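Local coordinates for insecticidal crystal protein Cry7Cal (Bacillus thuringiensis, PDB 5ZI1) that is an insecticidal toxin active against the locust Locusta migratoria manilensis, probably by binding receptors on gut cells and opening pores in their membranes, at residues 15-20 and 57-62; 64-69 and 215-220; 140-145 and 220-225. All coordinates share one frame; numbering follows the deposited sequence.

Interaction 1 of 3, residues 15-20 and 57-62; sequences FSSISI and ESFMNE
F59 is the residue through which helix 54-67 reaches S17 and I20 of helix 13-26, and it bridges a backbone gap of 9.4 Å between its own CA and that of S17. Its CG stands beside the backbone N (chi1 -76°), which carries the ring across toward helix 13-26, edge first. S17 OG lies near the ring plane, 3.6 Å from F59 CE1, and I20 CD1 comes to the same rim, 4.4 Å from F59 CZ. A large flat side chain suits this place because two small ones could not meet across such a distance. The serine hydroxyl is already bonded to the carbonyl of M13, one turn back in its own helix, so it can sit in a buried, apolar setting. T142 and Q146 of helix 141-165 also pack on the F59 ring. Next along the chain, M60 turns from helix 13-26 and packs its flexible thioether chain on V143, I71 and L140. E62, a turn after S58, brings its carboxylate close to that of E221 in helix 208-227, an approach that may rest on a shared proton. Between the two helices themselves, the chemistry is van der Waals contact plus a weakly polar meeting of oxygen with a ring edge, which implies an interface set by shape rather than by directional bonds.

Interaction 2 of 3, residues 64-69 and 215-220; sequences EALINQ and YNRFRR
L66 is shared between the ring edge of F218 and the aliphatic chain of R217, just where helix 54-67 runs out and the CA atoms of L66 and F218 come within 5.8 Å. L66 CB lies in the plane of the F218 ring, 3.9 Å from F218 CD1. F218 CG is anti to the backbone N (chi1 176°), which places the ring beside the end of helix 54-67. One of the leucine's methyls, L66 CD2, rests 3.8 Å from R217 CG. R217 stays extended through chi2 and bends at chi3 (-62°), so its methylenes serve as an apolar surface while the guanidinium leaves to form a salt bridge with D256. I67 also packs against F218, its CG2 placed obliquely to the ring, although the modelled separation is too short to be trusted. All of this belongs to the helical bundle of the delta endotoxin N-terminal domain, where helix 208-227 packs against the end of helix 54-67 and L198 and L201 of helix 169-202 add to the cover of F218. The helix ends at I67, and N68 follows with positive phi, a conformation that asparagine adopts more readily than most residues. Around the helix from F218, two nitrogens of R219, NE and NH2, converge on the single oxygen N216 OD1, the NH2 bond being 3.1 Å. The edge of the Y215 ring meets a face of the R219 guanidinium, with Y215 CE1 3.5 Å above the guanidinium plane and offset toward its rim, and R219 NH1 pairs with E283. R220 joins R217 at D256, so one carboxylate answers two arginines.

Interaction 3 of 3, residues 140-145 and 220-225; sequences LLTVYA and REMTIM
T142 and M225 meet at about a right angle, the hydroxyl and the methyl of the threonine both laid against the methionine chain. T142 OG1 is 3.5 Å from M225 SD, and CG2 is 3.9 Å from the same sulfur. On its other flank, M222 CE comes to 3.6 Å from T142 OG1, so the oxygen is hemmed in by carbon and sulfur atoms of the two methionines. It is buried with no hydrogen-bond partner in the model, and polarisable sulfur is probably a milder neighbour for it than an aliphatic group. M222 CE also touches L141, approaching CD2 at 3.8 Å. The methionine can do both because its chain is folded at chi2 (-59°) and again at chi3 (-76°), which swings the methyl round to helix 141-165. An unbranched, flexible chain lets methionine follow both L141 and T142. The two helical segments run nearly parallel, 21° apart, with axes 10.5 Å from each other at closest approach. Helix 141-165 corresponds to the central helix around which the others of the pore-forming domain are arranged, as in related three-domain Cry toxins. The second shell fixes these residues from several directions: V63 of helix 54-67 packs on T142, H189 and W193 of helix 169-202 on L141, and M13 and S17 of helix 13-26 on M225. Within helix 208-227 the backbone widens to a pi-type turn at 223-225, and the bond from I224 N to R220 O is weak, whereas M225 N holds E221 O at 2.7 Å.

All three contacts belong to the helical N-terminal domain, and their touching residues are buried except for the partly exposed R217 in interaction 2. Interactions 1 and 2 use successive parts of helix 54-67, while interactions 2 and 3 draw on adjoining turns of helix 208-227, with R220 common to both. Interactions 1 and 3 lie about 8 Å apart, centre to centre, and touch each other directly through side-chain packing. Interaction 3 lies nearest the centre of the chain and is rich in sulfur. Interaction 1 is the smallest, a single ring edge meeting two side chains, and interaction 2, farther out, sets aliphatic packing beside arginines that pair with acids.

Interaction 1 of 3, residues 15-20 and 57-62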
# COMPACT_ATOMS: atom_id res chain seq x y z
N PHE A 15 -3.81 -4.94 12.68
CA PHE A 15 -4.14 -6.19 12.00
C PHE A 15 -5.58 -6.19 11.53
O PHE A 15 -5.89 -6.81 10.51
CB PHE A 15 -3.89 -7.40 12.90
CG PHE A 15 -4.01 -8.71 12.17
CD1 PHE A 15 -2.97 -9.17 11.37
CD2 PHE A 15 -5.16 -9.48 12.27
CE1 PHE A 15 -3.07 -10.38 10.68
CE2 PHE A 15 -5.28 -10.69 11.58
CZ PHE A 15 -4.23 -11.14 10.79
N SER A 16 -6.47 -5.55 12.29
CA SER A 16 -7.82 -5.31 11.80
C SER A 16 -7.79 -4.51 10.51
O SER A 16 -8.54 -4.80 9.57
CB SER A 16 -8.64 -4.59 12.85
OG SER A 16 -9.24 -5.51 13.74
N SER A 17 -6.91 -3.51 10.44
CA SER A 17 -6.85 -2.69 9.24
C SER A 17 -6.32 -3.48 8.07
O SER A 17 -6.84 -3.37 6.95
CB SER A 17 -5.97 -1.46 9.50
OG SER A 17 -6.53 -0.70 10.54
N ILE A 18 -5.28 -4.29 8.31
CA ILE A 18 -4.78 -5.15 7.24
C ILE A 18 -5.90 -6.06 6.73
O ILE A 18 -6.09 -6.20 5.52
CB ILE A 18 -3.58 -5.97 7.74
CG1 ILE A 18 -2.41 -5.05 8.10
CG2 ILE A 18 -3.16 -6.95 6.68
CD1 ILE A 18 -1.42 -4.85 6.98
N SER A 19 -6.66 -6.65 7.65
CA SER A 19 -7.73 -7.56 7.27
C SER A 19 -8.80 -6.85 6.45
O SER A 19 -9.26 -7.39 5.43
CB SER A 19 -8.33 -8.21 8.51
OG SER A 19 -7.31 -8.69 9.36
N ILE A 20 -9.20 -5.64 6.86
CA ILE A 20 -10.21 -4.89 6.11
C ILE A 20 -9.77 -4.71 4.68
O ILE A 20 -10.51 -5.04 3.74
CB ILE A 20 -10.49 -3.53 6.77
CG1 ILE A 20 -11.11 -3.71 8.15
CG2 ILE A 20 -11.38 -2.67 5.83
CD1 ILE A 20 -10.82 -2.57 9.08
N GLU A 57 -12.94 3.65 18.05
CA GLU A 57 -12.22 4.36 19.11
C GLU A 57 -10.71 4.19 18.95
O GLU A 57 -9.96 5.17 19.07
CB GLU A 57 -12.66 3.85 20.49
CG GLU A 57 -14.10 4.15 20.88
CD GLU A 57 -14.55 3.34 22.10
OE1 GLU A 57 -13.80 2.44 22.54
OE2 GLU A 57 -15.65 3.62 22.64
N SER A 58 -10.26 2.97 18.66
CA SER A 58 -8.83 2.75 18.44
C SER A 58 -8.31 3.54 17.25
O SER A 58 -7.19 4.05 17.28
CB SER A 58 -8.55 1.27 18.24
OG SER A 58 -9.13 0.49 19.27
N PHE A 59 -9.10 3.61 16.16
CA PHE A 59 -8.73 4.46 15.02
C PHE A 59 -8.43 5.87 15.49
O PHE A 59 -7.39 6.44 15.17
CB PHE A 59 -9.86 4.50 13.98
CG PHE A 59 -9.97 3.28 13.11
CD1 PHE A 59 -8.91 2.40 12.95
CD2 PHE A 59 -11.16 3.02 12.45
CE1 PHE A 59 -9.04 1.28 12.14
CE2 PHE A 59 -11.30 1.91 11.64
CZ PHE A 59 -10.23 1.03 11.48
N MET A 60 -9.36 6.47 16.24
CA MET A 60 -9.15 7.83 16.72
C MET A 60 -7.96 7.91 17.68
O MET A 60 -7.13 8.82 17.56
CB MET A 60 -10.42 8.34 17.39
CG MET A 60 -11.54 8.57 16.38
SD MET A 60 -13.04 9.29 17.07
CE MET A 60 -13.97 7.83 17.48
N ASN A 61 -7.85 6.98 18.63
CA ASN A 61 -6.77 7.05 19.63
C ASN A 61 -5.40 6.93 18.98
O ASN A 61 -4.51 7.74 19.24
CB ASN A 61 -6.94 5.97 20.69
CG ASN A 61 -8.09 6.26 21.64
OD1 ASN A 61 -8.42 7.43 21.90
ND2 ASN A 61 -8.72 5.20 22.14
N GLU A 62 -5.22 5.95 18.10
CA GLU A 62 -3.94 5.79 17.40
C GLU A 62 -3.57 7.04 16.61
O GLU A 62 -2.43 7.51 16.67
CB GLU A 62 -4.00 4.56 16.49
CG GLU A 62 -2.67 4.22 15.86
CD GLU A 62 -1.62 3.90 16.90
OE1 GLU A 62 -1.98 3.24 17.92
OE2 GLU A 62 -0.45 4.31 16.72

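Interaction 2 of 3, residues 64-69 and 215-220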
# COMPACT_ATOMS: atom_id res chain seq x y z
N GLU A 64 -4.69 10.24 16.88
CA GLU A 64 -4.34 11.27 17.85
C GLU A 64 -2.89 11.13 18.32
O GLU A 64 -2.14 12.11 18.35
CB GLU A 64 -5.28 11.21 19.06
CG GLU A 64 -6.69 11.69 18.82
CD GLU A 64 -7.61 11.24 19.93
OE1 GLU A 64 -8.63 11.91 20.16
OE2 GLU A 64 -7.30 10.22 20.60
N ALA A 65 -2.48 9.91 18.68
CA ALA A 65 -1.12 9.70 19.17
C ALA A 65 -0.09 9.98 18.09
O ALA A 65 0.96 10.57 18.36
CB ALA A 65 -0.95 8.27 19.70
N LEU A 66 -0.36 9.54 16.86
CA LEU A 66 0.61 9.68 15.78
C LEU A 66 0.89 11.14 15.45
O LEU A 66 2.04 11.51 15.21
CB LEU A 66 0.10 8.97 14.53
CG LEU A 66 0.03 7.45 14.52
CD1 LEU A 66 -0.50 7.02 13.16
CD2 LEU A 66 1.39 6.83 14.82
N ILE A 67 -0.16 11.97 15.40
CA ILE A 67 -0.01 13.37 14.98
C ILE A 67 -0.09 14.33 16.15
O ILE A 67 -0.10 15.55 15.92
CB ILE A 67 -1.04 13.76 13.93
CG1 ILE A 67 -2.44 13.79 14.53
CG2 ILE A 67 -0.98 12.81 12.82
CD1 ILE A 67 -3.48 14.31 13.55
N ASN A 68 -0.21 13.84 17.37
CA ASN A 68 -0.11 14.68 18.56
C ASN A 68 -1.17 15.78 18.53
O ASN A 68 -0.88 16.97 18.57
CB ASN A 68 1.31 15.26 18.66
CG ASN A 68 1.58 15.87 20.00
OD1 ASN A 68 1.00 15.47 21.01
ND2 ASN A 68 2.46 16.87 20.02
N GLN A 69 -2.43 15.35 18.43
CA GLN A 69 -3.56 16.26 18.56
C GLN A 69 -4.75 15.45 19.06
O GLN A 69 -5.15 14.48 18.42
CB GLN A 69 -3.91 16.96 17.24
CG GLN A 69 -4.83 18.16 17.43
CD GLN A 69 -6.00 18.18 16.46
OE1 GLN A 69 -5.81 18.21 15.23
NE2 GLN A 69 -7.21 18.19 16.99
N TYR A 215 7.66 10.56 12.17
CA TYR A 215 7.23 10.83 10.82
C TYR A 215 7.06 9.53 10.04
O TYR A 215 6.02 9.29 9.41
CB TYR A 215 8.25 11.75 10.17
CG TYR A 215 8.04 12.05 8.70
CD1 TYR A 215 8.52 11.19 7.72
CD2 TYR A 215 7.42 13.24 8.30
CE1 TYR A 215 8.38 11.48 6.40
CE2 TYR A 215 7.26 13.55 6.96
CZ TYR A 215 7.74 12.67 6.02
OH TYR A 215 7.58 12.96 4.69
N ASN A 216 8.06 8.65 10.11
CA ASN A 216 7.95 7.40 9.37
C ASN A 216 6.85 6.51 9.94
O ASN A 216 6.19 5.78 9.19
CB ASN A 216 9.28 6.67 9.37
CG ASN A 216 9.23 5.42 8.53
OD1 ASN A 216 9.09 5.49 7.29
ND2 ASN A 216 9.30 4.25 9.20
N ARG A 217 6.64 6.55 11.26
CA ARG A 217 5.60 5.72 11.84
C ARG A 217 4.22 6.15 11.34
O ARG A 217 3.34 5.30 11.15
CB ARG A 217 5.65 5.78 13.36
CG ARG A 217 4.59 4.91 14.00
CD ARG A 217 4.67 4.88 15.52
NE ARG A 217 5.94 4.32 16.00
CZ ARG A 217 6.91 5.04 16.54
NH1 ARG A 217 8.03 4.45 16.95
NH2 ARG A 217 6.75 6.36 16.67
N PHE A 218 4.00 7.45 11.19
CA PHE A 218 2.75 7.93 10.64
C PHE A 218 2.58 7.46 9.21
O PHE A 218 1.54 6.90 8.84
CB PHE A 218 2.73 9.45 10.73
CG PHE A 218 1.53 10.08 10.12
CD1 PHE A 218 0.38 10.27 10.86
CD2 PHE A 218 1.57 10.55 8.82
CE1 PHE A 218 -0.72 10.89 10.29
CE2 PHE A 218 0.48 11.17 8.26
CZ PHE A 218 -0.67 11.34 8.99
N ARG A 219 3.62 7.62 8.39
CA ARG A 219 3.58 7.12 7.02
C ARG A 219 3.25 5.63 6.98
O ARG A 219 2.38 5.19 6.23
CB ARG A 219 4.90 7.41 6.32
CG ARG A 219 5.14 6.58 5.06
CD ARG A 219 6.30 7.16 4.24
NE ARG A 219 7.52 7.25 5.04
CZ ARG A 219 8.56 8.03 4.74
NH1 ARG A 219 8.53 8.81 3.64
NH2 ARG A 219 9.63 8.04 5.55
N ARG A 220 3.93 4.83 7.82
CA ARG A 220 3.74 3.39 7.75
C ARG A 220 2.32 3.01 8.15
O ARG A 220 1.63 2.30 7.40
CB ARG A 220 4.73 2.67 8.65
CG ARG A 220 4.55 1.17 8.62
CD ARG A 220 5.60 0.46 9.45
NE ARG A 220 5.31 0.57 10.88
CZ ARG A 220 5.98 1.35 11.72
NH1 ARG A 220 7.00 2.09 11.29
NH2 ARG A 220 5.64 1.37 13.00

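Interaction 3 of 3, residues 140-145 and 220-225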
# COMPACT_ATOMS: atom_id res chain seq x y z
N LEU A 140 -9.11 12.47 12.89
CA LEU A 140 -10.27 11.72 12.43
C LEU A 140 -10.05 11.03 11.09
O LEU A 140 -11.00 10.45 10.55
CB LEU A 140 -11.48 12.66 12.27
CG LEU A 140 -12.17 13.18 13.52
CD1 LEU A 140 -13.28 14.18 13.16
CD2 LEU A 140 -12.70 12.01 14.32
N LEU A 141 -8.84 11.08 10.53
CA LEU A 141 -8.66 10.70 9.13
C LEU A 141 -9.00 9.23 8.89
O LEU A 141 -9.69 8.92 7.90
CB LEU A 141 -7.23 11.00 8.70
CG LEU A 141 -6.95 10.78 7.21
CD1 LEU A 141 -8.02 11.51 6.33
CD2 LEU A 141 -5.55 11.26 6.89
N THR A 142 -8.57 8.32 9.77
CA THR A 142 -8.84 6.91 9.52
C THR A 142 -10.33 6.60 9.62
O THR A 142 -10.87 5.83 8.82
CB THR A 142 -8.04 6.02 10.49
OG1 THR A 142 -6.65 6.13 10.21
CG2 THR A 142 -8.42 4.58 10.31
N VAL A 143 -11.01 7.22 10.58
CA VAL A 143 -12.47 7.11 10.63
C VAL A 143 -13.07 7.56 9.31
O VAL A 143 -13.97 6.92 8.76
CB VAL A 143 -13.04 7.92 11.81
CG1 VAL A 143 -14.57 7.94 11.78
CG2 VAL A 143 -12.53 7.34 13.15
N TYR A 144 -12.58 8.68 8.77
CA TYR A 144 -13.12 9.21 7.53
C TYR A 144 -12.87 8.24 6.38
O TYR A 144 -13.81 7.85 5.67
CB TYR A 144 -12.47 10.56 7.25
CG TYR A 144 -12.96 11.24 6.00
CD1 TYR A 144 -12.37 10.97 4.77
CD2 TYR A 144 -13.99 12.17 6.04
CE1 TYR A 144 -12.80 11.59 3.62
CE2 TYR A 144 -14.42 12.80 4.89
CZ TYR A 144 -13.82 12.51 3.68
OH TYR A 144 -14.24 13.14 2.54
N ALA A 145 -11.62 7.82 6.20
CA ALA A 145 -11.28 6.88 5.14
C ALA A 145 -12.13 5.63 5.19
O ALA A 145 -12.69 5.21 4.17
CB ALA A 145 -9.80 6.53 5.22
N ARG A 220 3.93 4.83 7.82
CA ARG A 220 3.74 3.39 7.75
C ARG A 220 2.32 3.01 8.15
O ARG A 220 1.63 2.30 7.40
CB ARG A 220 4.73 2.67 8.65
CG ARG A 220 4.55 1.17 8.62
CD ARG A 220 5.60 0.46 9.45
NE ARG A 220 5.31 0.57 10.88
CZ ARG A 220 5.98 1.35 11.72
NH1 ARG A 220 7.00 2.09 11.29
NH2 ARG A 220 5.64 1.37 13.00
N GLU A 221 1.86 3.48 9.30
CA GLU A 221 0.54 3.09 9.78
C GLU A 221 -0.58 3.68 8.92
O GLU A 221 -1.57 2.99 8.65
CB GLU A 221 0.38 3.49 11.24
CG GLU A 221 1.32 2.69 12.20
CD GLU A 221 0.89 2.81 13.65
OE1 GLU A 221 -0.20 3.37 13.89
OE2 GLU A 221 1.64 2.36 14.56
N MET A 222 -0.46 4.94 8.48
CA MET A 222 -1.53 5.57 7.70
C MET A 222 -1.58 5.08 6.26
O MET A 222 -2.63 5.17 5.62
CB MET A 222 -1.42 7.10 7.71
CG MET A 222 -1.48 7.67 9.10
SD MET A 222 -3.03 7.25 9.91
CE MET A 222 -4.13 8.41 9.05
N THR A 223 -0.45 4.59 5.75
CA THR A 223 -0.49 3.82 4.51
C THR A 223 -1.43 2.64 4.65
O THR A 223 -2.31 2.43 3.79
CB THR A 223 0.93 3.37 4.16
OG1 THR A 223 1.73 4.53 3.88
CG2 THR A 223 0.95 2.43 2.96
N ILE A 224 -1.30 1.90 5.75
CA ILE A 224 -2.14 0.74 6.02
C ILE A 224 -3.56 1.15 6.35
O ILE A 224 -4.52 0.52 5.92
CB ILE A 224 -1.53 -0.09 7.17
CG1 ILE A 224 -0.19 -0.70 6.76
CG2 ILE A 224 -2.52 -1.16 7.65
CD1 ILE A 224 0.48 -1.47 7.89
N MET A 225 -3.73 2.17 7.18
CA MET A 225 -5.08 2.55 7.61
C MET A 225 -5.84 3.31 6.53
O MET A 225 -7.05 3.11 6.38
CB MET A 225 -5.02 3.37 8.89
CG MET A 225 -4.83 2.52 10.16
SD MET A 225 -4.98 3.49 11.68
CE MET A 225 -3.28 4.04 11.86